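Local coordinates for FAD-binding PCMH-type domain-containing protein (Gibberella zeae, PDB 6YJO) that probably acts as a secreted, FAD-linked oxidoreductase, carrying its flavin bound covalently at two points and belonging to a group of fungal flavo-enzymes that oxidise oligosaccharides, at residues L248-E252 with N253-E257; L355-N358 with Q359-F363. All coordinates share one frame; numbering follows the deposited sequence.

Interaction 1 of 2, residues L248-E252 with N253-E257; sequences LDWNE and NEAVE
One face of the Trp250 indole carries the first turn of the helix that follows it: Glu254 O stands 3.5 Å above the ring plane, nearer the edge of the ring than its centre, and the CA of Ala255 lies over the same face. The methyl CB of Ala255 comes in obliquely, 3.6 Å from Trp250 CE3. This is the N-cap of helix 252-268, entered from strand 242-248, with Asn251 as the capping residue. Asn251 CG sits between its own backbone N and carbonyl carbon (chi1 58°), which turns the amide back over the helix start, where OD1 accepts from Glu254 N at 2.7 Å; the donor is tilted from the carbonyl plane. The Glu254 chain crosses the Asn251 side chain at about a right angle, the planes of its carboxylate and of the amide 24° apart. Asn251 O accepts from Ala255 N at 2.9 Å, closing the first helical turn, and Ala255 N also makes a weak bond to Glu252 O. Outside the turn, Trp250 N is held by Gln284 OE1, while Glu252 and Ala255 touch Phe368 of helix 357-371. Glu252 O takes Val256 N at 3.1 Å, with Val256 CG1 3.2 Å from the same oxygen.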
ATOM      1  N   LEU A 248     -21.817  15.054  -0.996  1.00 62.59           N
ATOM      2  CA  LEU A 248     -22.298  15.736   0.195  1.00 63.93           C
ATOM      3  C   LEU A 248     -21.612  17.088   0.325  1.00 60.64           C
ATOM      4  O   LEU A 248     -20.609  17.370  -0.335  1.00 57.13           O
ATOM      5  CB  LEU A 248     -22.041  14.911   1.462  1.00 66.25           C
ATOM      6  CG  LEU A 248     -22.727  13.549   1.543  1.00 70.10           C
ATOM      7  CD1 LEU A 248     -21.705  12.435   1.354  1.00 69.46           C
ATOM      8  CD2 LEU A 248     -23.448  13.412   2.873  1.00 72.65           C
ATOM      9  N   ASP A 249     -22.191  17.936   1.186  1.00 63.07           N
ATOM     10  CA  ASP A 249     -21.585  19.211   1.583  1.00 64.41           C
ATOM     11  C   ASP A 249     -21.905  19.435   3.070  1.00 66.30           C
ATOM     12  O   ASP A 249     -22.790  20.211   3.442  1.00 68.23           O
ATOM     13  CB  ASP A 249     -22.077  20.364   0.717  1.00 66.17           C
ATOM     14  CG  ASP A 249     -21.365  21.660   1.030  1.00 67.83           C
ATOM     15  OD1 ASP A 249     -20.244  21.606   1.582  1.00 67.57           O
ATOM     16  OD2 ASP A 249     -21.932  22.730   0.741  1.00 70.17           O
ATOM     17  N   TRP A 250     -21.161  18.739   3.924  1.00 65.82           N
ATOM     18  CA  TRP A 250     -21.336  18.845   5.366  1.00 65.81           C
ATOM     19  C   TRP A 250     -20.868  20.196   5.894  1.00 66.46           C
ATOM     20  O   TRP A 250     -19.972  20.835   5.335  1.00 64.33           O
ATOM     21  CB  TRP A 250     -20.536  17.757   6.077  1.00 63.54           C
ATOM     22  CG  TRP A 250     -21.102  16.381   6.004  1.00 62.94           C
ATOM     23  CD1 TRP A 250     -22.394  16.027   5.747  1.00 63.52           C
ATOM     24  CD2 TRP A 250     -20.381  15.162   6.200  1.00 62.71           C
ATOM     25  NE1 TRP A 250     -22.518  14.658   5.772  1.00 64.08           N
ATOM     26  CE2 TRP A 250     -21.296  14.105   6.047  1.00 63.58           C
ATOM     27  CE3 TRP A 250     -19.046  14.865   6.491  1.00 62.30           C
ATOM     28  CZ2 TRP A 250     -20.919  12.770   6.174  1.00 64.31           C
ATOM     29  CZ3 TRP A 250     -18.674  13.543   6.617  1.00 63.11           C
ATOM     30  CH2 TRP A 250     -19.606  12.510   6.460  1.00 64.18           C
ATOM     31  N   ASN A 251     -21.492  20.621   6.988  1.00 68.04           N
ATOM     32  CA  ASN A 251     -20.922  21.592   7.907  1.00 67.90           C
ATOM     33  C   ASN A 251     -20.329  20.845   9.100  1.00 65.45           C
ATOM     34  O   ASN A 251     -20.531  19.641   9.260  1.00 64.48           O
ATOM     35  CB  ASN A 251     -21.986  22.605   8.347  1.00 69.73           C
ATOM     36  CG  ASN A 251     -23.186  21.949   9.015  1.00 71.38           C
ATOM     37  OD1 ASN A 251     -23.040  21.133   9.920  1.00 70.64           O
ATOM     38  ND2 ASN A 251     -24.378  22.300   8.559  1.00 73.62           N
ATOM     39  N   GLU A 252     -19.579  21.573   9.933  1.00 66.14           N
ATOM     40  CA  GLU A 252     -18.872  20.943  11.047  1.00 68.04           C
ATOM     41  C   GLU A 252     -19.752  19.953  11.798  1.00 71.14           C
ATOM     42  O   GLU A 252     -19.353  18.808  12.031  1.00 72.52           O
ATOM     43  CB  GLU A 252     -18.351  22.009  12.013  1.00 70.37           C
ATOM     44  CG  GLU A 252     -17.685  21.412  13.243  1.00 71.30           C
ATOM     45  CD  GLU A 252     -16.885  22.424  14.042  1.00 70.85           C
ATOM     46  OE1 GLU A 252     -16.557  23.493  13.492  1.00 70.34           O
ATOM     47  OE2 GLU A 252     -16.586  22.144  15.221  1.00 71.66           O
ATOM     48  N   ASN A 253     -20.957  20.376  12.182  1.00 72.34           N
ATOM     49  CA  ASN A 253     -21.802  19.533  13.018  1.00 74.66           C
ATOM     50  C   ASN A 253     -22.512  18.442  12.228  1.00 73.94           C
ATOM     51  O   ASN A 253     -22.845  17.403  12.808  1.00 76.39           O
ATOM     52  CB  ASN A 253     -22.828  20.381  13.771  1.00 78.44           C
ATOM     53  CG  ASN A 253     -23.810  19.535  14.544  1.00 84.02           C
ATOM     54  OD1 ASN A 253     -23.473  18.961  15.578  1.00 85.08           O
ATOM     55  ND2 ASN A 253     -25.035  19.448  14.042  1.00 86.52           N
ATOM     56  N   GLU A 254     -22.759  18.648  10.930  1.00 76.35           N
ATOM     57  CA  GLU A 254     -23.221  17.553  10.087  1.00 77.40           C
ATOM     58  C   GLU A 254     -22.123  16.538   9.812  1.00 76.00           C
ATOM     59  O   GLU A 254     -22.431  15.425   9.374  1.00 75.74           O
ATOM     60  CB  GLU A 254     -23.758  18.077   8.754  1.00 76.73           C
ATOM     61  CG  GLU A 254     -25.181  18.595   8.816  1.00 78.36           C
ATOM     62  CD  GLU A 254     -25.682  19.067   7.468  1.00 78.31           C
ATOM     63  OE1 GLU A 254     -24.844  19.328   6.579  1.00 75.96           O
ATOM     64  OE2 GLU A 254     -26.916  19.173   7.297  1.00 80.80           O
ATOM     65  N   ALA A 255     -20.860  16.897  10.050  1.00 72.51           N
ATOM     66  CA  ALA A 255     -19.752  15.966   9.894  1.00 66.86           C
ATOM     67  C   ALA A 255     -19.479  15.159  11.158  1.00 63.84           C
ATOM     68  O   ALA A 255     -19.059  14.003  11.054  1.00 61.54           O
ATOM     69  CB  ALA A 255     -18.484  16.719   9.484  1.00 63.05           C
ATOM     70  N   VAL A 256     -19.702  15.721  12.351  1.00 64.98           N
ATOM     71  CA  VAL A 256     -19.576  14.908  13.561  1.00 66.62           C
ATOM     72  C   VAL A 256     -20.641  13.821  13.561  1.00 68.33           C
ATOM     73  O   VAL A 256     -20.392  12.694  13.998  1.00 70.21           O
ATOM     74  CB  VAL A 256     -19.642  15.769  14.845  1.00 69.08           C
ATOM     75  CG1 VAL A 256     -18.923  17.102  14.673  1.00 68.76           C
ATOM     76  CG2 VAL A 256     -21.082  15.973  15.339  1.00 73.00           C
ATOM     77  N   GLU A 257     -21.835  14.134  13.046  1.00 69.00           N
ATOM     78  CA  GLU A 257     -22.899  13.139  12.956  1.00 70.01           C
ATOM     79  C   GLU A 257     -22.630  12.158  11.824  1.00 68.61           C
ATOM     80  O   GLU A 257     -22.659  10.938  12.024  1.00 69.18           O
ATOM     81  CB  GLU A 257     -24.248  13.832  12.756  1.00 71.80           C
ATOM     82  CG  GLU A 257     -25.193  13.724  13.942  1.00 76.07           C
ATOM     83  CD  GLU A 257     -24.579  14.236  15.232  1.00 77.38           C
ATOM     84  OE1 GLU A 257     -24.390  13.424  16.161  1.00 78.65           O
ATOM     85  OE2 GLU A 257     -24.280  15.447  15.312  1.00 77.45           O
TER

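Interaction 2 of 2, residues L355-N358 with Q359-F363; sequences LTRN and QVKSF
The chain turns from an extended Leu355-Thr356 pair into helix 357-371, whose first turn closes as Val360 N donates to Thr356 O at 3.0 Å. Thr356 and Gln359 form a capping box, each side chain bonded to the other's backbone N. With chi1 at 68°, Thr356 OG1 is folded back over its own main chain and accepts from Gln359 N at 3.2 Å. In return Gln359 OE1 accepts from Thr356 N at 2.9 Å; the N-H points almost straight at the oxygen, 173°, but approaches from above the amide's carbonyl plane. Two backbone N-H groups at the helix start are thus satisfied by side chains. The buried Gln359 also touches Thr448 and Met449, and its OE1 lies near Leu355 CA. Leu355 packs back on the helix, CB meeting Val360 CG2 at 3.5 Å, and the same side chain also touches Leu417, Trp419 and Val445. One turn apart on the helix, the aliphatic parts of Arg357 and Lys361 cross, CG of the first 3.8 Å from CD of the second. The bend of Arg357 at chi3 (-70°) helps carry its guanidinium toward its partner Glu257 on helix 252-268. Farther along, Ser362 OG is hydrogen-bonded to Ser444 O, and Ser362 N bonds to Asn358 O at 3.1 Å.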
ATOM      1  N   LEU A 355     -13.834   5.911  16.570  1.00 66.27           N
ATOM      2  CA  LEU A 355     -13.637   7.143  17.324  1.00 67.62           C
ATOM      3  C   LEU A 355     -14.822   7.411  18.251  1.00 70.83           C
ATOM      4  O   LEU A 355     -15.967   7.066  17.950  1.00 71.43           O
ATOM      5  CB  LEU A 355     -13.453   8.332  16.378  1.00 64.76           C
ATOM      6  CG  LEU A 355     -12.052   8.606  15.825  1.00 63.81           C
ATOM      7  CD1 LEU A 355     -11.585   7.500  14.884  1.00 62.51           C
ATOM      8  CD2 LEU A 355     -12.037   9.963  15.125  1.00 61.96           C
ATOM      9  N   THR A 356     -14.533   8.046  19.385  1.00 72.46           N
ATOM     10  CA  THR A 356     -15.563   8.498  20.308  1.00 73.74           C
ATOM     11  C   THR A 356     -16.218   9.771  19.781  1.00 72.70           C
ATOM     12  O   THR A 356     -15.686  10.446  18.899  1.00 69.52           O
ATOM     13  CB  THR A 356     -14.967   8.762  21.692  1.00 74.81           C
ATOM     14  OG1 THR A 356     -14.091   9.893  21.622  1.00 73.78           O
ATOM     15  CG2 THR A 356     -14.193   7.552  22.181  1.00 74.94           C
ATOM     16  N   ARG A 357     -17.387  10.100  20.344  1.00 80.23           N
ATOM     17  CA  ARG A 357     -18.075  11.330  19.957  1.00 79.33           C
ATOM     18  C   ARG A 357     -17.133  12.525  20.010  1.00 76.30           C
ATOM     19  O   ARG A 357     -17.078  13.331  19.076  1.00 74.20           O
ATOM     20  CB  ARG A 357     -19.286  11.573  20.864  1.00 83.34           C
ATOM     21  CG  ARG A 357     -19.932  12.941  20.650  1.00 84.17           C
ATOM     22  CD  ARG A 357     -21.407  12.965  21.027  1.00 85.96           C
ATOM     23  NE  ARG A 357     -22.225  12.192  20.093  1.00 84.13           N
ATOM     24  CZ  ARG A 357     -22.738  12.670  18.960  1.00 82.55           C
ATOM     25  NH1 ARG A 357     -22.529  13.930  18.597  1.00 80.91           N
ATOM     26  NH2 ARG A 357     -23.467  11.881  18.181  1.00 81.74           N
ATOM     27  N   ASN A 358     -16.372  12.649  21.100  1.00 77.11           N
ATOM     28  CA  ASN A 358     -15.510  13.808  21.295  1.00 76.48           C
ATOM     29  C   ASN A 358     -14.279  13.773  20.400  1.00 75.41           C
ATOM     30  O   ASN A 358     -13.745  14.836  20.065  1.00 76.07           O
ATOM     31  CB  ASN A 358     -15.091  13.901  22.763  1.00 77.89           C
ATOM     32  CG  ASN A 358     -16.281  13.893  23.710  1.00 80.43           C
ATOM     33  OD1 ASN A 358     -16.437  12.979  24.519  1.00 82.69           O
ATOM     34  ND2 ASN A 358     -17.131  14.914  23.605  1.00 80.51           N
ATOM     35  N   GLN A 359     -13.828  12.582  20.001  1.00 72.67           N
ATOM     36  CA  GLN A 359     -12.723  12.486  19.054  1.00 68.60           C
ATOM     37  C   GLN A 359     -13.155  12.935  17.665  1.00 65.54           C
ATOM     38  O   GLN A 359     -12.416  13.653  16.983  1.00 62.95           O
ATOM     39  CB  GLN A 359     -12.189  11.054  19.028  1.00 66.38           C
ATOM     40  CG  GLN A 359     -11.185  10.775  20.126  1.00 67.51           C
ATOM     41  CD  GLN A 359     -11.177   9.322  20.561  1.00 68.01           C
ATOM     42  OE1 GLN A 359     -11.657   8.448  19.849  1.00 66.49           O
ATOM     43  NE2 GLN A 359     -10.646   9.063  21.758  1.00 70.59           N
ATOM     44  N   VAL A 360     -14.355  12.533  17.232  1.00 65.74           N
ATOM     45  CA  VAL A 360     -14.862  12.977  15.937  1.00 64.05           C
ATOM     46  C   VAL A 360     -15.105  14.481  15.947  1.00 64.14           C
ATOM     47  O   VAL A 360     -14.979  15.139  14.909  1.00 62.37           O
ATOM     48  CB  VAL A 360     -16.145  12.204  15.564  1.00 64.03           C
ATOM     49  CG1 VAL A 360     -16.608  12.578  14.160  1.00 62.49           C
ATOM     50  CG2 VAL A 360     -15.912  10.703  15.657  1.00 63.64           C
ATOM     51  N   LYS A 361     -15.442  15.052  17.109  1.00 66.56           N
ATOM     52  CA  LYS A 361     -15.670  16.493  17.189  1.00 69.57           C
ATOM     53  C   LYS A 361     -14.356  17.263  17.089  1.00 71.18           C
ATOM     54  O   LYS A 361     -14.311  18.338  16.482  1.00 71.97           O
ATOM     55  CB  LYS A 361     -16.416  16.838  18.483  1.00 71.72           C
ATOM     56  CG  LYS A 361     -17.882  16.414  18.473  1.00 72.06           C
ATOM     57  CD  LYS A 361     -18.502  16.376  19.870  1.00 74.77           C
ATOM     58  CE  LYS A 361     -18.778  17.767  20.435  1.00 77.16           C
ATOM     59  NZ  LYS A 361     -19.498  17.706  21.743  1.00 80.10           N
ATOM     60  N   SER A 362     -13.274  16.722  17.660  1.00 73.29           N
ATOM     61  CA  SER A 362     -11.974  17.381  17.564  1.00 73.97           C
ATOM     62  C   SER A 362     -11.457  17.374  16.131  1.00 71.45           C
ATOM     63  O   SER A 362     -10.873  18.363  15.674  1.00 70.50           O
ATOM     64  CB  SER A 362     -10.970  16.703  18.499  1.00 74.97           C
ATOM     65  OG  SER A 362      -9.673  17.254  18.338  1.00 75.78           O
ATOM     66  N   PHE A 363     -11.660  16.269  15.410  1.00 71.23           N
ATOM     67  CA  PHE A 363     -11.237  16.207  14.015  1.00 70.65           C
ATOM     68  C   PHE A 363     -12.002  17.215  13.167  1.00 70.87           C
ATOM     69  O   PHE A 363     -11.410  17.935  12.359  1.00 69.14           O
ATOM     70  CB  PHE A 363     -11.433  14.789  13.473  1.00 67.89           C
ATOM     71  CG  PHE A 363     -11.301  14.682  11.976  1.00 64.18           C
ATOM     72  CD1 PHE A 363     -10.115  15.018  11.346  1.00 62.28           C
ATOM     73  CD2 PHE A 363     -12.362  14.239  11.202  1.00 63.21           C
ATOM     74  CE1 PHE A 363      -9.991  14.920   9.971  1.00 62.48           C
ATOM     75  CE2 PHE A 363     -12.245  14.138   9.827  1.00 62.82           C
ATOM     76  CZ  PHE A 363     -11.056  14.480   9.210  1.00 62.63           C
TER

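Overall arrangement
From the N terminus, interaction 1 comes first, turning the chain from strand 242-248 into helix 252-268; interaction 2 follows about a hundred residues later, after strand 346-352, and starts helix 357-371. Each closes only a local helix-start turn, so they lie in series and neither nest nor cross. Both preceding strands belong to the same seven-stranded antiparallel sheet, and the two helices pack against each other, the contact centres about 13 Å apart. Glu257 OE1 and Arg357 NH2 join the two contacts in a salt bridge of 2.7 Å, beside which Val256 packs on Val360 and Lys361. Both contacts lie away from the FAD site.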